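PDB 1PIW: NADP-dependent alcohol dehydrogenase 6 from Saccharomyces cerevisiae, which reduces a broad range of aromatic and aliphatic aldehydes to alcohols with NADPH, as a zinc-containing medium-chain dehydrogenase. Local coordinates for residues Met1-Gln13 with Lys23-Asp37. Sequence-based numbering, arbitrary orientation.
Sequences MSYPEKFEGIAIQ and KTKYDPKPFYDHDID
F7-I10 and K23-Y26 pair as an antiparallel beta hairpin at the N-terminal end of the catalytic domain. Two hydrogen-bonded pairs, F7 with Y26 and G9 with T24, set the register: F7 N reaches Y26 O at 2.8 Å with an N-H...O angle of 170°, and G9 N reaches T24 O at 2.7 Å. On the face carrying F7 and Y26, P28 CG sits over one face of the F7 ring in a CH-pi contact, 3.7 Å from the centroid and 8° off the normal, while F7 CB makes another, 3.9 Å from the Y26 ring centroid. The face with E8, K23 and K25 is mainly charged. With CG anti to the backbone N (chi1 -170°) and the chain extended beyond it, E8 lies against the aliphatic part of K23 and offers OE2 to K25 NZ at 3.2 Å, met from above the carboxylate plane; K23 NZ pairs with E357. Were E8 cut back to an alanine here, K25 would probably lose its salt-bridge mate and the K23 methylenes their cover. Past the strands, K6 NZ and D27 OD2 form a second salt bridge at 2.6 Å. Backbone bonds from E8 to N137 and I10 to Y135 tie this N-terminal hairpin into the catalytic domain of a zinc-containing alcohol dehydrogenase.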
# COMPACT_ATOMS: atom_id res chain seq x y z
N MET A 1 -31.63 -15.23 -35.74
CA MET A 1 -31.99 -16.61 -36.15
C MET A 1 -31.69 -17.60 -35.05
O MET A 1 -32.40 -17.66 -34.05
CB MET A 1 -31.25 -16.99 -37.45
CG MET A 1 -29.73 -16.81 -37.42
SD MET A 1 -29.02 -16.36 -39.05
CE MET A 1 -28.99 -17.98 -39.89
N SER A 2 -30.63 -18.38 -35.20
CA SER A 2 -30.28 -19.35 -34.18
C SER A 2 -28.82 -19.32 -33.75
O SER A 2 -27.98 -18.73 -34.42
CB SER A 2 -30.68 -20.76 -34.61
OG SER A 2 -32.06 -20.98 -34.41
N TYR A 3 -28.57 -19.99 -32.63
CA TYR A 3 -27.26 -20.10 -32.00
C TYR A 3 -26.00 -19.96 -32.85
O TYR A 3 -24.95 -19.55 -32.34
CB TYR A 3 -27.13 -21.41 -31.22
CG TYR A 3 -25.68 -21.84 -31.11
CD1 TYR A 3 -25.08 -22.60 -32.11
CD2 TYR A 3 -24.88 -21.34 -30.09
CE1 TYR A 3 -23.72 -22.84 -32.10
CE2 TYR A 3 -23.52 -21.58 -30.07
CZ TYR A 3 -22.94 -22.32 -31.08
OH TYR A 3 -21.59 -22.55 -31.05
N PRO A 4 -26.05 -20.35 -34.12
CA PRO A 4 -24.73 -20.14 -34.73
C PRO A 4 -24.47 -18.72 -35.21
O PRO A 4 -23.50 -18.10 -34.81
CB PRO A 4 -24.71 -21.17 -35.85
CG PRO A 4 -26.17 -21.27 -36.23
CD PRO A 4 -26.86 -21.30 -34.90
N GLU A 5 -25.36 -18.21 -36.05
CA GLU A 5 -25.17 -16.88 -36.64
C GLU A 5 -25.63 -15.66 -35.85
O GLU A 5 -25.14 -14.55 -36.08
CB GLU A 5 -25.79 -16.85 -38.04
CG GLU A 5 -25.07 -17.74 -39.06
CD GLU A 5 -25.95 -18.85 -39.60
OE1 GLU A 5 -26.52 -19.62 -38.79
OE2 GLU A 5 -26.06 -18.97 -40.84
N LYS A 6 -26.57 -15.85 -34.93
CA LYS A 6 -27.08 -14.73 -34.13
C LYS A 6 -27.25 -15.11 -32.68
O LYS A 6 -27.66 -16.22 -32.36
CB LYS A 6 -28.43 -14.25 -34.67
CG LYS A 6 -28.43 -12.87 -35.30
CD LYS A 6 -27.80 -12.88 -36.68
CE LYS A 6 -28.08 -11.60 -37.47
NZ LYS A 6 -27.34 -10.41 -36.97
N PHE A 7 -26.94 -14.16 -31.79
CA PHE A 7 -27.10 -14.37 -30.35
C PHE A 7 -28.24 -13.45 -29.93
O PHE A 7 -28.43 -12.38 -30.51
CB PHE A 7 -25.84 -13.95 -29.58
CG PHE A 7 -24.77 -15.01 -29.52
CD1 PHE A 7 -23.54 -14.72 -28.96
CD2 PHE A 7 -24.99 -16.28 -30.02
CE1 PHE A 7 -22.54 -15.67 -28.88
CE2 PHE A 7 -23.99 -17.25 -29.95
CZ PHE A 7 -22.77 -16.94 -29.38
N GLU A 8 -29.01 -13.86 -28.92
CA GLU A 8 -30.10 -13.02 -28.46
C GLU A 8 -29.85 -12.64 -27.02
O GLU A 8 -29.20 -13.38 -26.29
CB GLU A 8 -31.43 -13.73 -28.60
CG GLU A 8 -32.61 -12.81 -28.37
CD GLU A 8 -33.94 -13.47 -28.65
OE1 GLU A 8 -34.21 -14.54 -28.07
OE2 GLU A 8 -34.70 -12.90 -29.44
N GLY A 9 -30.35 -11.48 -26.60
CA GLY A 9 -30.15 -11.06 -25.23
C GLY A 9 -30.89 -9.81 -24.80
O GLY A 9 -31.38 -9.05 -25.62
N ILE A 10 -30.96 -9.60 -23.49
CA ILE A 10 -31.62 -8.43 -22.94
C ILE A 10 -30.58 -7.32 -22.95
O ILE A 10 -29.73 -7.25 -22.06
CB ILE A 10 -32.06 -8.70 -21.51
CG1 ILE A 10 -32.68 -10.10 -21.42
CG2 ILE A 10 -33.06 -7.65 -21.07
CD1 ILE A 10 -33.79 -10.32 -22.40
N ALA A 11 -30.64 -6.46 -23.96
CA ALA A 11 -29.65 -5.39 -24.12
C ALA A 11 -30.08 -3.95 -23.87
O ALA A 11 -31.13 -3.51 -24.31
CB ALA A 11 -29.04 -5.49 -25.51
N ILE A 12 -29.20 -3.23 -23.18
CA ILE A 12 -29.41 -1.82 -22.87
C ILE A 12 -29.51 -1.05 -24.19
O ILE A 12 -28.62 -1.16 -25.04
CB ILE A 12 -28.19 -1.23 -22.10
CG1 ILE A 12 -27.72 -2.18 -20.99
CG2 ILE A 12 -28.54 0.12 -21.56
CD1 ILE A 12 -28.73 -2.45 -19.94
N GLN A 13 -30.57 -0.26 -24.37
CA GLN A 13 -30.76 0.50 -25.61
C GLN A 13 -30.26 1.95 -25.58
O GLN A 13 -30.06 2.55 -26.63
CB GLN A 13 -32.23 0.49 -26.01
CG GLN A 13 -32.83 -0.89 -26.03
CD GLN A 13 -32.19 -1.78 -27.07
OE1 GLN A 13 -32.23 -3.00 -26.96
NE2 GLN A 13 -31.61 -1.17 -28.09
N LYS A 23 -35.10 -7.06 -25.35
CA LYS A 23 -34.65 -8.29 -25.97
C LYS A 23 -34.13 -7.96 -27.38
O LYS A 23 -34.78 -7.26 -28.16
CB LYS A 23 -35.79 -9.31 -26.03
CG LYS A 23 -35.40 -10.59 -26.73
CD LYS A 23 -35.64 -11.83 -25.88
CE LYS A 23 -37.07 -12.32 -25.98
NZ LYS A 23 -37.23 -13.64 -25.30
N THR A 24 -32.95 -8.47 -27.70
CA THR A 24 -32.33 -8.17 -28.97
C THR A 24 -31.45 -9.27 -29.53
O THR A 24 -30.80 -10.00 -28.78
CB THR A 24 -31.46 -6.95 -28.81
OG1 THR A 24 -32.26 -5.88 -28.34
CG2 THR A 24 -30.80 -6.59 -30.13
N LYS A 25 -31.43 -9.38 -30.85
CA LYS A 25 -30.59 -10.35 -31.53
C LYS A 25 -29.38 -9.54 -31.99
O LYS A 25 -29.51 -8.37 -32.36
CB LYS A 25 -31.33 -10.96 -32.72
CG LYS A 25 -32.24 -12.15 -32.38
CD LYS A 25 -33.16 -12.51 -33.55
CE LYS A 25 -33.69 -13.96 -33.50
NZ LYS A 25 -34.54 -14.28 -32.31
N TYR A 26 -28.20 -10.15 -31.94
CA TYR A 26 -26.98 -9.46 -32.36
C TYR A 26 -25.90 -10.45 -32.83
O TYR A 26 -25.86 -11.61 -32.42
CB TYR A 26 -26.46 -8.57 -31.21
CG TYR A 26 -26.12 -9.32 -29.95
CD1 TYR A 26 -24.85 -9.86 -29.76
CD2 TYR A 26 -27.09 -9.55 -28.97
CE1 TYR A 26 -24.55 -10.63 -28.65
CE2 TYR A 26 -26.80 -10.33 -27.84
CZ TYR A 26 -25.53 -10.87 -27.70
OH TYR A 26 -25.23 -11.66 -26.62
N ASP A 27 -25.05 -9.98 -33.73
CA ASP A 27 -23.98 -10.82 -34.26
C ASP A 27 -22.99 -11.24 -33.17
O ASP A 27 -22.54 -10.41 -32.38
CB ASP A 27 -23.23 -10.05 -35.36
CG ASP A 27 -23.98 -10.05 -36.68
OD1 ASP A 27 -23.76 -9.12 -37.48
OD2 ASP A 27 -24.78 -10.99 -36.92
N PRO A 28 -22.64 -12.53 -33.12
CA PRO A 28 -21.69 -12.98 -32.09
C PRO A 28 -20.35 -12.43 -32.51
O PRO A 28 -20.21 -11.89 -33.62
CB PRO A 28 -21.72 -14.50 -32.22
CG PRO A 28 -23.01 -14.79 -32.91
CD PRO A 28 -23.14 -13.67 -33.91
N LYS A 29 -19.34 -12.54 -31.66
CA LYS A 29 -18.04 -12.06 -32.07
C LYS A 29 -17.46 -13.11 -33.02
O LYS A 29 -17.89 -14.26 -33.04
CB LYS A 29 -17.11 -11.88 -30.87
CG LYS A 29 -16.45 -13.16 -30.37
CD LYS A 29 -15.44 -12.85 -29.29
CE LYS A 29 -14.50 -14.01 -29.04
NZ LYS A 29 -13.48 -14.12 -30.11
N PRO A 30 -16.49 -12.71 -33.85
CA PRO A 30 -15.96 -13.76 -34.72
C PRO A 30 -15.40 -14.88 -33.84
O PRO A 30 -14.83 -14.63 -32.78
CB PRO A 30 -14.88 -13.02 -35.53
CG PRO A 30 -14.50 -11.87 -34.65
CD PRO A 30 -15.82 -11.43 -34.10
N PHE A 31 -15.58 -16.12 -34.29
CA PHE A 31 -15.12 -17.30 -33.55
C PHE A 31 -13.65 -17.59 -33.81
O PHE A 31 -13.23 -17.77 -34.95
CB PHE A 31 -15.97 -18.51 -33.94
CG PHE A 31 -15.91 -19.63 -32.96
CD1 PHE A 31 -17.08 -20.23 -32.52
CD2 PHE A 31 -14.70 -20.08 -32.48
CE1 PHE A 31 -17.05 -21.27 -31.60
CE2 PHE A 31 -14.65 -21.12 -31.56
CZ PHE A 31 -15.83 -21.72 -31.12
N TYR A 32 -12.86 -17.66 -32.74
CA TYR A 32 -11.43 -17.91 -32.87
C TYR A 32 -10.97 -19.26 -32.36
O TYR A 32 -11.66 -19.93 -31.60
CB TYR A 32 -10.66 -16.77 -32.22
CG TYR A 32 -10.81 -15.50 -33.03
CD1 TYR A 32 -10.95 -14.26 -32.42
CD2 TYR A 32 -10.89 -15.57 -34.42
CE1 TYR A 32 -11.18 -13.10 -33.19
CE2 TYR A 32 -11.11 -14.44 -35.19
CZ TYR A 32 -11.26 -13.21 -34.57
OH TYR A 32 -11.51 -12.10 -35.36
N ASP A 33 -9.79 -19.65 -32.83
CA ASP A 33 -9.16 -20.93 -32.53
C ASP A 33 -9.28 -21.52 -31.13
O ASP A 33 -9.34 -22.74 -30.98
CB ASP A 33 -7.70 -20.85 -32.95
CG ASP A 33 -7.54 -20.56 -34.44
OD1 ASP A 33 -6.50 -19.98 -34.83
OD2 ASP A 33 -8.46 -20.92 -35.22
N HIS A 34 -9.34 -20.66 -30.11
CA HIS A 34 -9.45 -21.11 -28.72
C HIS A 34 -10.80 -20.73 -28.09
O HIS A 34 -11.13 -21.22 -27.01
CB HIS A 34 -8.32 -20.52 -27.88
CG HIS A 34 -6.95 -20.90 -28.35
ND1 HIS A 34 -6.39 -22.13 -28.08
CD2 HIS A 34 -6.05 -20.23 -29.10
CE1 HIS A 34 -5.19 -22.20 -28.64
NE2 HIS A 34 -4.96 -21.05 -29.27
N ASP A 35 -11.57 -19.88 -28.75
CA ASP A 35 -12.85 -19.48 -28.20
C ASP A 35 -13.73 -20.70 -27.94
O ASP A 35 -13.55 -21.76 -28.53
CB ASP A 35 -13.59 -18.52 -29.13
CG ASP A 35 -12.82 -17.24 -29.39
OD1 ASP A 35 -12.07 -16.79 -28.50
OD2 ASP A 35 -12.98 -16.67 -30.49
N ILE A 36 -14.70 -20.53 -27.05
CA ILE A 36 -15.65 -21.57 -26.68
C ILE A 36 -17.04 -20.95 -26.60
O ILE A 36 -17.19 -19.81 -26.18
CB ILE A 36 -15.30 -22.16 -25.30
CG1 ILE A 36 -14.06 -23.03 -25.42
CG2 ILE A 36 -16.48 -22.95 -24.74
CD1 ILE A 36 -13.66 -23.67 -24.13
N ASP A 37 -18.05 -21.69 -27.03
CA ASP A 37 -19.40 -21.18 -26.96
C ASP A 37 -20.13 -21.81 -25.80
O ASP A 37 -20.17 -23.03 -25.64
CB ASP A 37 -20.14 -21.41 -28.27
CG ASP A 37 -19.97 -20.26 -29.23
OD1 ASP A 37 -19.00 -19.50 -29.05
OD2 ASP A 37 -20.77 -20.11 -30.17